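Local coordinates for sporulation inhibitor of replication protein SirA (Bacillus subtilis, PDB 4TPS) that inhibits initiation of DNA replication during sporulation by acting on the initiator DnaA, so that excessive chromosome replication is prevented, at residues Y14-E19 with E33-Y38; L65-R70 with F100-H105; I89-A94 with E118-E123. All coordinates share one frame; numbering follows the deposited sequence.

Overall arrangement
All three contacts are buried and almost wholly apolar, and each lays one helix against a strand of the same antiparallel sheet. Interaction 1 uses strand 9-16 and helix 28-39 and is built on two aromatic rings. Interaction 2 brings helix 64-75 to strand 96-103 through methionines, with a histidine ring beside them. Interaction 3 sets helix 116-128 against strand 86-90 with branched aliphatic groups and one phenylalanine. Strands 86-90 and 96-103 are sheet neighbours, and Phe100 CB lies 3.5 Å from Phe121 CZ, so interactions 2 and 3 share one core. Interactions 1 and 3 flank the chain's centre, their own centres about 25 Å apart.

Interaction 1 of 3, residues Y14-E19 with E33-Y38; sequences YLIKEE and ELFQDY
The Tyr14 ring has Phe35 CE1 sitting over the centre of one face, 3.3 Å above its plane. This is a helix packed on an antiparallel sheet: Tyr14 and Ile16 come from strand 9-16, Phe35 and Tyr38 from helix 28-39. The two rings are tilted by 32° with their centroids 4.3 Å apart, an oblique pair rather than a stack or a T. The two side chains run alongside each other, pointing opposite ways, and Phe35 CD1 comes to 3.5 Å from Tyr14 CE1. Tyr14 starts with CG beside its backbone N and anti to the carbonyl carbon (chi1 -72°), which carries the ring out from the strand to the helix. Ile16 reaches the same phenylalanine by its terminal methyl, CD1, which lies 3.9 Å from Phe35 CZ. Ile55 of helix 45-58 and Met135 of strand 132-136 also pack on Phe35.

The polar ends look elsewhere: Tyr14 OH is hydrogen-bonded to His39 NE2, and Tyr38 OH to Glu52 OE2. SirA binds domain I of DnaA, and in this crystal Leu34 and Glu19 each pack on an aromatic side chain of the other protein, so the aromatic cluster lies near that interface. Tyr38 meets Tyr14 nearly at a right angle, with Tyr14 OH 4.1 Å from both CD2 and CE2 of the Tyr38 ring.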
loop_
_atom_site.group_PDB
_atom_site.type_symbol
_atom_site.label_atom_id
_atom_site.label_comp_id
_atom_site.label_asym_id
_atom_site.label_seq_id
_atom_site.Cartn_x
_atom_site.Cartn_y
_atom_site.Cartn_z
ATOM N N TYR A 14 -4.829 7.459 0.053
ATOM C CA TYR A 14 -4.270 6.672 -1.077
ATOM C C TYR A 14 -5.373 5.947 -1.835
ATOM O O TYR A 14 -6.418 5.626 -1.280
ATOM C CB TYR A 14 -3.266 5.630 -0.536
ATOM C CG TYR A 14 -1.962 6.201 -0.046
ATOM C CD1 TYR A 14 -1.838 6.710 1.255
ATOM C CD2 TYR A 14 -0.838 6.146 -0.830
ATOM C CE1 TYR A 14 -0.619 7.173 1.721
ATOM C CE2 TYR A 14 0.402 6.616 -0.378
ATOM C CZ TYR A 14 0.499 7.144 0.892
ATOM O OH TYR A 14 1.678 7.602 1.348
ATOM N N LEU A 15 -5.107 5.737 -3.131
ATOM C CA LEU A 15 -5.983 5.007 -4.022
ATOM C C LEU A 15 -5.490 3.545 -4.030
ATOM O O LEU A 15 -4.410 3.244 -4.594
ATOM C CB LEU A 15 -5.919 5.612 -5.408
ATOM C CG LEU A 15 -6.909 5.056 -6.407
ATOM C CD1 LEU A 15 -8.317 5.045 -5.866
ATOM C CD2 LEU A 15 -6.826 5.795 -7.734
ATOM N N ILE A 16 -6.210 2.691 -3.334
ATOM C CA ILE A 16 -5.764 1.294 -3.096
ATOM C C ILE A 16 -6.185 0.430 -4.304
ATOM O O ILE A 16 -7.278 0.557 -4.845
ATOM C CB ILE A 16 -6.376 0.704 -1.807
ATOM C CG1 ILE A 16 -6.159 1.612 -0.589
ATOM C CG2 ILE A 16 -5.862 -0.723 -1.543
ATOM C CD1 ILE A 16 -4.722 1.936 -0.320
ATOM N N LYS A 17 -5.273 -0.445 -4.747
ATOM C CA LYS A 17 -5.636 -1.390 -5.769
ATOM C C LYS A 17 -6.683 -2.344 -5.284
ATOM O O LYS A 17 -6.680 -2.831 -4.121
ATOM C CB LYS A 17 -4.405 -2.136 -6.233
ATOM C CG LYS A 17 -3.404 -1.335 -7.051
ATOM C CD LYS A 17 -2.238 -2.184 -7.508
ATOM C CE LYS A 17 -1.261 -1.479 -8.440
ATOM N NZ LYS A 17 -0.142 -2.414 -8.722
ATOM N N GLU A 18 -7.609 -2.635 -6.196
ATOM C CA GLU A 18 -8.699 -3.561 -5.958
ATOM C C GLU A 18 -8.291 -4.890 -5.300
ATOM O O GLU A 18 -8.918 -5.349 -4.362
ATOM C CB GLU A 18 -9.354 -3.843 -7.323
ATOM C CG GLU A 18 -10.281 -2.720 -7.779
ATOM C CD GLU A 18 -9.671 -1.517 -8.504
ATOM O OE1 GLU A 18 -8.450 -1.280 -8.392
ATOM O OE2 GLU A 18 -10.456 -0.776 -9.176
ATOM N N GLU A 19 -7.181 -5.471 -5.759
ATOM C CA GLU A 19 -6.794 -6.758 -5.241
ATOM C C GLU A 19 -6.506 -6.691 -3.744
ATOM O O GLU A 19 -6.812 -7.595 -2.980
ATOM C CB GLU A 19 -5.573 -7.258 -6.049
ATOM C CG GLU A 19 -4.927 -8.502 -5.565
ATOM C CD GLU A 19 -3.781 -8.932 -6.474
ATOM O OE1 GLU A 19 -3.020 -8.048 -6.999
ATOM O OE2 GLU A 19 -3.633 -10.172 -6.654
ATOM N N GLU A 33 -1.615 0.429 9.574
ATOM C CA GLU A 33 -0.322 0.272 10.226
ATOM C C GLU A 33 0.858 0.341 9.233
ATOM O O GLU A 33 1.902 0.910 9.518
ATOM C CB GLU A 33 -0.284 -1.021 11.051
ATOM C CG GLU A 33 -1.216 -0.923 12.259
ATOM C CD GLU A 33 -1.147 -2.124 13.195
ATOM O OE1 GLU A 33 -2.203 -2.757 13.407
ATOM O OE2 GLU A 33 -0.049 -2.414 13.730
ATOM N N LEU A 34 0.685 -0.217 8.050
ATOM C CA LEU A 34 1.682 -0.118 6.981
ATOM C C LEU A 34 1.950 1.342 6.572
ATOM O O LEU A 34 3.081 1.823 6.542
ATOM C CB LEU A 34 1.274 -0.910 5.785
ATOM C CG LEU A 34 2.274 -0.909 4.623
ATOM C CD1 LEU A 34 3.475 -1.785 4.964
ATOM C CD2 LEU A 34 1.634 -1.394 3.336
ATOM N N PHE A 35 0.885 2.046 6.294
ATOM C CA PHE A 35 0.988 3.487 5.983
ATOM C C PHE A 35 1.577 4.355 7.143
ATOM O O PHE A 35 2.423 5.219 6.921
ATOM C CB PHE A 35 -0.331 4.031 5.511
ATOM C CG PHE A 35 -0.719 3.538 4.121
ATOM C CD1 PHE A 35 -0.068 3.985 3.005
ATOM C CD2 PHE A 35 -1.738 2.622 3.933
ATOM C CE1 PHE A 35 -0.435 3.561 1.728
ATOM C CE2 PHE A 35 -2.083 2.165 2.672
ATOM C CZ PHE A 35 -1.431 2.650 1.563
ATOM N N GLN A 36 1.185 4.026 8.346
ATOM C CA GLN A 36 1.687 4.734 9.513
ATOM C C GLN A 36 3.206 4.442 9.674
ATOM O O GLN A 36 3.984 5.355 9.966
ATOM C CB GLN A 36 0.907 4.369 10.749
ATOM C CG GLN A 36 1.403 5.094 12.013
ATOM C CD GLN A 36 0.560 4.776 13.207
ATOM O OE1 GLN A 36 0.546 3.637 13.729
ATOM N NE2 GLN A 36 -0.177 5.778 13.650
ATOM N N ASP A 37 3.629 3.203 9.432
ATOM C CA ASP A 37 5.058 2.888 9.471
ATOM C C ASP A 37 5.858 3.705 8.476
ATOM O O ASP A 37 6.943 4.165 8.782
ATOM C CB ASP A 37 5.292 1.418 9.176
ATOM C CG ASP A 37 4.994 0.531 10.355
ATOM O OD1 ASP A 37 4.825 1.027 11.502
ATOM O OD2 ASP A 37 4.937 -0.696 10.095
ATOM N N TYR A 38 5.322 3.881 7.280
ATOM C CA TYR A 38 6.010 4.722 6.277
ATOM C C TYR A 38 6.090 6.207 6.651
ATOM O O TYR A 38 7.129 6.839 6.509
ATOM C CB TYR A 38 5.279 4.567 4.959
ATOM C CG TYR A 38 5.856 5.313 3.810
ATOM C CD1 TYR A 38 7.140 5.026 3.366
ATOM C CD2 TYR A 38 5.126 6.307 3.145
ATOM C CE1 TYR A 38 7.695 5.699 2.309
ATOM C CE2 TYR A 38 5.679 6.978 2.073
ATOM C CZ TYR A 38 6.962 6.652 1.665
ATOM O OH TYR A 38 7.562 7.263 0.591
#

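Interaction 2 of 3, residues L65-R70 with F100-H105; sequences LHMHQR and FMMKEH
His68, whose ring lies against Met102, is held at ND1 by a hydrogen bond to Tyr87 OH, a bond that restrains the ring's rotation while the methionine covers one face. The setting is a helix laid on an antiparallel sheet: helix 65-70 and strand 100-103 run at 158° to each other, their axes 10.6 Å apart at closest approach. Met102 sends its methyl over the middle of the imidazole, a CH-pi contact with CE 3.6 Å from the centroid of the His68 ring and only 13° off the ring normal. The methionine gets there by placing CG between its own backbone N and carbonyl carbon (chi1 64°) and staying extended beyond it. With an alanine in place of His68, the Met102 methyl would probably lose the ring face it rests on, and Tyr87 OH its nitrogen partner.

Farther in, Met67 works with its base and its tip. Its CB rests 3.5 Å from Met102 SD, while the bent chain swings the methyl aside toward Phe100. Val124 and Leu125 of helix 116-128 also pack on Met67, so the two helices meet at this residue. At its far end, Met67 CE stands 3.9 Å from Phe100 CZ.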
loop_
_atom_site.group_PDB
_atom_site.type_symbol
_atom_site.label_atom_id
_atom_site.label_comp_id
_atom_site.label_asym_id
_atom_site.label_seq_id
_atom_site.Cartn_x
_atom_site.Cartn_y
_atom_site.Cartn_z
ATOM N N LEU A 65 -5.088 14.696 -13.930
ATOM C CA LEU A 65 -5.918 15.522 -14.807
ATOM C C LEU A 65 -7.442 15.325 -14.529
ATOM O O LEU A 65 -8.199 16.307 -14.457
ATOM C CB LEU A 65 -5.582 15.291 -16.267
ATOM C CG LEU A 65 -6.477 16.073 -17.248
ATOM C CD1 LEU A 65 -6.359 17.563 -17.030
ATOM C CD2 LEU A 65 -6.197 15.739 -18.713
ATOM N N HIS A 66 -7.845 14.079 -14.307
ATOM C CA HIS A 66 -9.214 13.763 -13.949
ATOM C C HIS A 66 -9.609 14.512 -12.660
ATOM O O HIS A 66 -10.666 15.107 -12.575
ATOM C CB HIS A 66 -9.351 12.247 -13.815
ATOM C CG HIS A 66 -10.744 11.739 -13.613
ATOM N ND1 HIS A 66 -11.847 12.239 -14.268
ATOM C CD2 HIS A 66 -11.205 10.722 -12.845
ATOM C CE1 HIS A 66 -12.924 11.586 -13.877
ATOM N NE2 HIS A 66 -12.563 10.645 -13.035
ATOM N N MET A 67 -8.725 14.473 -11.678
ATOM C CA MET A 67 -8.988 15.180 -10.390
ATOM C C MET A 67 -9.140 16.669 -10.635
ATOM O O MET A 67 -10.040 17.284 -10.064
ATOM C CB MET A 67 -7.905 14.881 -9.372
ATOM C CG MET A 67 -7.989 13.529 -8.733
ATOM S SD MET A 67 -9.615 13.171 -8.027
ATOM C CE MET A 67 -9.762 14.543 -6.958
ATOM N N HIS A 68 -8.228 17.271 -11.424
ATOM C CA HIS A 68 -8.287 18.692 -11.678
ATOM C C HIS A 68 -9.660 19.050 -12.259
ATOM O O HIS A 68 -10.293 20.026 -11.834
ATOM C CB HIS A 68 -7.256 19.153 -12.670
ATOM C CG HIS A 68 -5.899 19.353 -12.115
ATOM N ND1 HIS A 68 -5.641 20.224 -11.089
ATOM C CD2 HIS A 68 -4.695 18.889 -12.523
ATOM C CE1 HIS A 68 -4.343 20.258 -10.848
ATOM N NE2 HIS A 68 -3.750 19.465 -11.715
ATOM N N GLN A 69 -10.109 18.272 -13.251
ATOM C CA GLN A 69 -11.385 18.553 -13.884
ATOM C C GLN A 69 -12.549 18.486 -12.908
ATOM O O GLN A 69 -13.405 19.387 -12.867
ATOM C CB GLN A 69 -11.569 17.638 -15.055
ATOM C CG GLN A 69 -10.493 17.900 -16.114
ATOM C CD GLN A 69 -10.416 16.869 -17.235
ATOM O OE1 GLN A 69 -10.680 15.679 -17.038
ATOM N NE2 GLN A 69 -10.007 17.329 -18.435
ATOM N N ARG A 70 -12.582 17.410 -12.142
ATOM C CA ARG A 70 -13.636 17.227 -11.166
ATOM C C ARG A 70 -13.645 18.266 -10.049
ATOM O O ARG A 70 -14.737 18.766 -9.636
ATOM C CB ARG A 70 -13.557 15.803 -10.577
ATOM C CG ARG A 70 -13.860 14.688 -11.560
ATOM C CD ARG A 70 -15.338 14.711 -11.936
ATOM N NE ARG A 70 -15.735 13.614 -12.843
ATOM C CZ ARG A 70 -16.230 12.438 -12.462
ATOM N NH1 ARG A 70 -16.428 12.143 -11.181
ATOM N NH2 ARG A 70 -16.562 11.540 -13.394
ATOM N N PHE A 100 -6.055 20.760 -0.016
ATOM C CA PHE A 100 -5.968 19.465 -0.761
ATOM C C PHE A 100 -4.701 19.504 -1.573
ATOM O O PHE A 100 -4.484 20.463 -2.346
ATOM C CB PHE A 100 -7.209 19.343 -1.643
ATOM C CG PHE A 100 -7.229 18.131 -2.564
ATOM C CD1 PHE A 100 -6.573 18.170 -3.787
ATOM C CD2 PHE A 100 -7.945 16.999 -2.215
ATOM C CE1 PHE A 100 -6.638 17.085 -4.646
ATOM C CE2 PHE A 100 -7.987 15.935 -3.083
ATOM C CZ PHE A 100 -7.326 15.990 -4.289
ATOM N N MET A 101 -3.835 18.510 -1.406
ATOM C CA MET A 101 -2.602 18.420 -2.180
ATOM C C MET A 101 -2.538 17.038 -2.857
ATOM O O MET A 101 -2.662 16.021 -2.193
ATOM C CB MET A 101 -1.406 18.549 -1.223
ATOM C CG MET A 101 -1.482 19.795 -0.340
ATOM S SD MET A 101 -0.323 20.019 1.038
ATOM C CE MET A 101 0.769 21.215 0.221
ATOM N N MET A 102 -2.328 16.997 -4.164
ATOM C CA MET A 102 -2.189 15.725 -4.844
ATOM C C MET A 102 -0.834 15.571 -5.501
ATOM O O MET A 102 -0.420 16.392 -6.304
ATOM C CB MET A 102 -3.367 15.490 -5.811
ATOM C CG MET A 102 -3.498 16.408 -6.933
ATOM S SD MET A 102 -4.951 15.934 -7.910
ATOM C CE MET A 102 -5.121 17.510 -8.765
ATOM N N LYS A 103 -0.178 14.446 -5.210
ATOM C CA LYS A 103 1.143 14.168 -5.761
ATOM C C LYS A 103 1.437 12.726 -5.892
ATOM O O LYS A 103 1.471 12.032 -4.868
ATOM C CB LYS A 103 2.251 14.804 -4.886
ATOM C CG LYS A 103 3.598 14.954 -5.577
ATOM C CD LYS A 103 4.575 15.603 -4.597
ATOM C CE LYS A 103 6.012 15.559 -5.098
ATOM N NZ LYS A 103 6.276 16.628 -6.091
ATOM N N GLU A 104 1.853 12.298 -7.097
ATOM C CA GLU A 104 2.236 10.904 -7.308
ATOM C C GLU A 104 1.137 9.897 -6.871
ATOM O O GLU A 104 0.114 9.739 -7.600
ATOM C CB GLU A 104 3.687 10.639 -6.772
ATOM C CG GLU A 104 4.702 11.254 -7.757
ATOM C CD GLU A 104 6.050 11.631 -7.188
ATOM O OE1 GLU A 104 6.606 12.668 -7.626
ATOM O OE2 GLU A 104 6.562 10.870 -6.351
ATOM N N HIS A 105 1.341 9.191 -5.758
ATOM C CA HIS A 105 0.383 8.221 -5.296
ATOM C C HIS A 105 -0.320 8.696 -4.079
ATOM O O HIS A 105 -1.099 7.950 -3.561
ATOM C CB HIS A 105 0.973 6.818 -4.911
ATOM C CG HIS A 105 1.379 5.964 -6.066
ATOM N ND1 HIS A 105 1.147 4.603 -6.075
ATOM C CD2 HIS A 105 1.993 6.254 -7.237
ATOM C CE1 HIS A 105 1.634 4.081 -7.183
ATOM N NE2 HIS A 105 2.146 5.061 -7.910
#

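Interaction 3 of 3, residues I89-A94 with E118-E123; sequences IALPKA and ETIFFE
Aliphatic contacts first: Ile89 of strand 86-90 and Leu91, two residues on in the chain, both meet Ile120 of helix 116-128, where that helix packs on the antiparallel sheet. Leu91 and Ile120 lie side by side with their chains heading opposite ways, and the methyls Leu91 CD2 and Ile120 CD1 come to 3.5 Å, tighter than usual for two carbons. Ile89 crosses Ile120 at a slant, its CD1 lying 4.0 Å from Ile120 CG2 and near CB and CD1 as well, so one methyl touches three carbons of Ile120. What aims that methyl is the torsion: CG1 stands between the backbone N and the carbonyl carbon (chi1 67°), and the chain then runs on extended toward the helix.

The aliphatic-to-aromatic contacts belong to Ile89 and Phe121, which meet head-on from strand and helix. Ile89 CD1 is 3.8 Å from Phe121 CE2, so the same methyl that touches Ile120 also reaches the next residue of the helix and wedges between the two side chains.

Beyond the pair, Leu75 of helix 64-75 packs on both Ile89 and Ile120, and Leu71 of that helix on Phe121, adding a second helix to the same apolar layer. The Phe121 ring also meets Phe100 from strand 96-103. Ile89 adds its other branch to the ring's far corner, with CG2 3.7 Å from Phe121 CZ.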
loop_
_atom_site.group_PDB
_atom_site.type_symbol
_atom_site.label_atom_id
_atom_site.label_comp_id
_atom_site.label_asym_id
_atom_site.label_seq_id
_atom_site.Cartn_x
_atom_site.Cartn_y
_atom_site.Cartn_z
ATOM N N ILE A 89 -9.637 25.840 0.012
ATOM C CA ILE A 89 -10.990 26.314 0.095
ATOM C C ILE A 89 -11.317 26.921 1.443
ATOM O O ILE A 89 -10.749 26.560 2.464
ATOM C CB ILE A 89 -12.031 25.209 -0.203
ATOM C CG1 ILE A 89 -12.034 24.134 0.880
ATOM C CG2 ILE A 89 -11.755 24.585 -1.551
ATOM C CD1 ILE A 89 -13.069 23.077 0.657
ATOM N N ALA A 90 -12.260 27.896 1.430
ATOM C CA ALA A 90 -12.831 28.445 2.666
ATOM C C ALA A 90 -14.350 28.267 2.566
ATOM O O ALA A 90 -14.921 28.527 1.520
ATOM C CB ALA A 90 -12.429 29.903 2.900
ATOM N N LEU A 91 -14.947 27.664 3.588
ATOM C CA LEU A 91 -16.384 27.441 3.601
ATOM C C LEU A 91 -17.205 28.716 3.734
ATOM O O LEU A 91 -16.756 29.668 4.369
ATOM C CB LEU A 91 -16.731 26.534 4.765
ATOM C CG LEU A 91 -16.210 25.115 4.770
ATOM C CD1 LEU A 91 -16.738 24.446 6.034
ATOM C CD2 LEU A 91 -16.751 24.448 3.525
ATOM N N PRO A 92 -18.456 28.700 3.176
ATOM C CA PRO A 92 -19.349 29.846 3.351
ATOM C C PRO A 92 -19.601 30.110 4.800
ATOM O O PRO A 92 -19.478 29.183 5.657
ATOM C CB PRO A 92 -20.659 29.373 2.738
ATOM C CG PRO A 92 -20.295 28.361 1.735
ATOM C CD PRO A 92 -19.037 27.701 2.239
ATOM N N LYS A 93 -19.972 31.356 5.079
ATOM C CA LYS A 93 -20.363 31.777 6.437
ATOM C C LYS A 93 -19.226 31.514 7.436
ATOM O O LYS A 93 -19.479 31.240 8.575
ATOM C CB LYS A 93 -21.681 31.111 6.827
ATOM C CG LYS A 93 -22.798 31.480 5.851
ATOM C CD LYS A 93 -24.133 30.842 6.211
ATOM C CE LYS A 93 -25.259 31.305 5.285
ATOM N NZ LYS A 93 -26.410 30.350 5.322
ATOM N N ALA A 94 -17.967 31.623 6.983
ATOM C CA ALA A 94 -16.793 31.460 7.863
ATOM C C ALA A 94 -16.722 30.128 8.659
ATOM O O ALA A 94 -16.232 30.074 9.750
ATOM C CB ALA A 94 -16.660 32.627 8.821
ATOM N N GLU A 118 -13.424 19.135 4.869
ATOM C CA GLU A 118 -12.833 17.963 4.213
ATOM C C GLU A 118 -13.855 17.193 3.372
ATOM O O GLU A 118 -13.493 16.601 2.347
ATOM C CB GLU A 118 -12.098 16.992 5.181
ATOM C CG GLU A 118 -12.888 16.435 6.344
ATOM C CD GLU A 118 -12.673 17.259 7.596
ATOM O OE1 GLU A 118 -13.103 18.445 7.579
ATOM O OE2 GLU A 118 -12.095 16.738 8.571
ATOM N N THR A 119 -15.133 17.282 3.765
ATOM C CA THR A 119 -16.196 16.556 3.092
ATOM C C THR A 119 -16.303 17.031 1.637
ATOM O O THR A 119 -16.613 16.244 0.756
ATOM C CB THR A 119 -17.527 16.732 3.841
ATOM O OG1 THR A 119 -17.413 16.079 5.125
ATOM C CG2 THR A 119 -18.667 16.122 3.055
ATOM N N ILE A 120 -16.079 18.318 1.395
ATOM C CA ILE A 120 -16.125 18.824 0.025
ATOM C C ILE A 120 -15.139 18.033 -0.890
ATOM O O ILE A 120 -15.500 17.601 -1.995
ATOM C CB ILE A 120 -15.888 20.344 -0.025
ATOM C CG1 ILE A 120 -17.184 21.048 0.481
ATOM C CG2 ILE A 120 -15.559 20.808 -1.416
ATOM C CD1 ILE A 120 -17.062 22.515 0.631
ATOM N N PHE A 121 -13.932 17.810 -0.375
ATOM C CA PHE A 121 -12.936 17.047 -1.110
ATOM C C PHE A 121 -13.273 15.545 -1.154
ATOM O O PHE A 121 -13.139 14.904 -2.199
ATOM C CB PHE A 121 -11.558 17.291 -0.539
ATOM C CG PHE A 121 -11.040 18.711 -0.756
ATOM C CD1 PHE A 121 -10.907 19.220 -2.019
ATOM C CD2 PHE A 121 -10.632 19.479 0.305
ATOM C CE1 PHE A 121 -10.433 20.504 -2.260
ATOM C CE2 PHE A 121 -10.153 20.769 0.099
ATOM C CZ PHE A 121 -10.057 21.267 -1.190
ATOM N N PHE A 122 -13.729 14.997 -0.037
ATOM C CA PHE A 122 -14.043 13.571 0.046
ATOM C C PHE A 122 -15.167 13.254 -0.914
ATOM O O PHE A 122 -15.196 12.160 -1.479
ATOM C CB PHE A 122 -14.467 13.089 1.449
ATOM C CG PHE A 122 -13.364 13.120 2.511
ATOM C CD1 PHE A 122 -12.039 13.067 2.184
ATOM C CD2 PHE A 122 -13.711 13.056 3.869
ATOM C CE1 PHE A 122 -11.058 13.086 3.154
ATOM C CE2 PHE A 122 -12.735 13.061 4.848
ATOM C CZ PHE A 122 -11.395 13.018 4.479
ATOM N N GLU A 123 -16.124 14.156 -1.079
ATOM C CA GLU A 123 -17.236 13.913 -2.011
ATOM C C GLU A 123 -16.720 13.837 -3.470
ATOM O O GLU A 123 -17.175 12.992 -4.237
ATOM C CB GLU A 123 -18.273 15.026 -1.921
ATOM C CG GLU A 123 -19.563 14.664 -2.591
ATOM C CD GLU A 123 -20.461 13.719 -1.759
ATOM O OE1 GLU A 123 -21.622 13.530 -2.173
ATOM O OE2 GLU A 123 -20.055 13.141 -0.716
#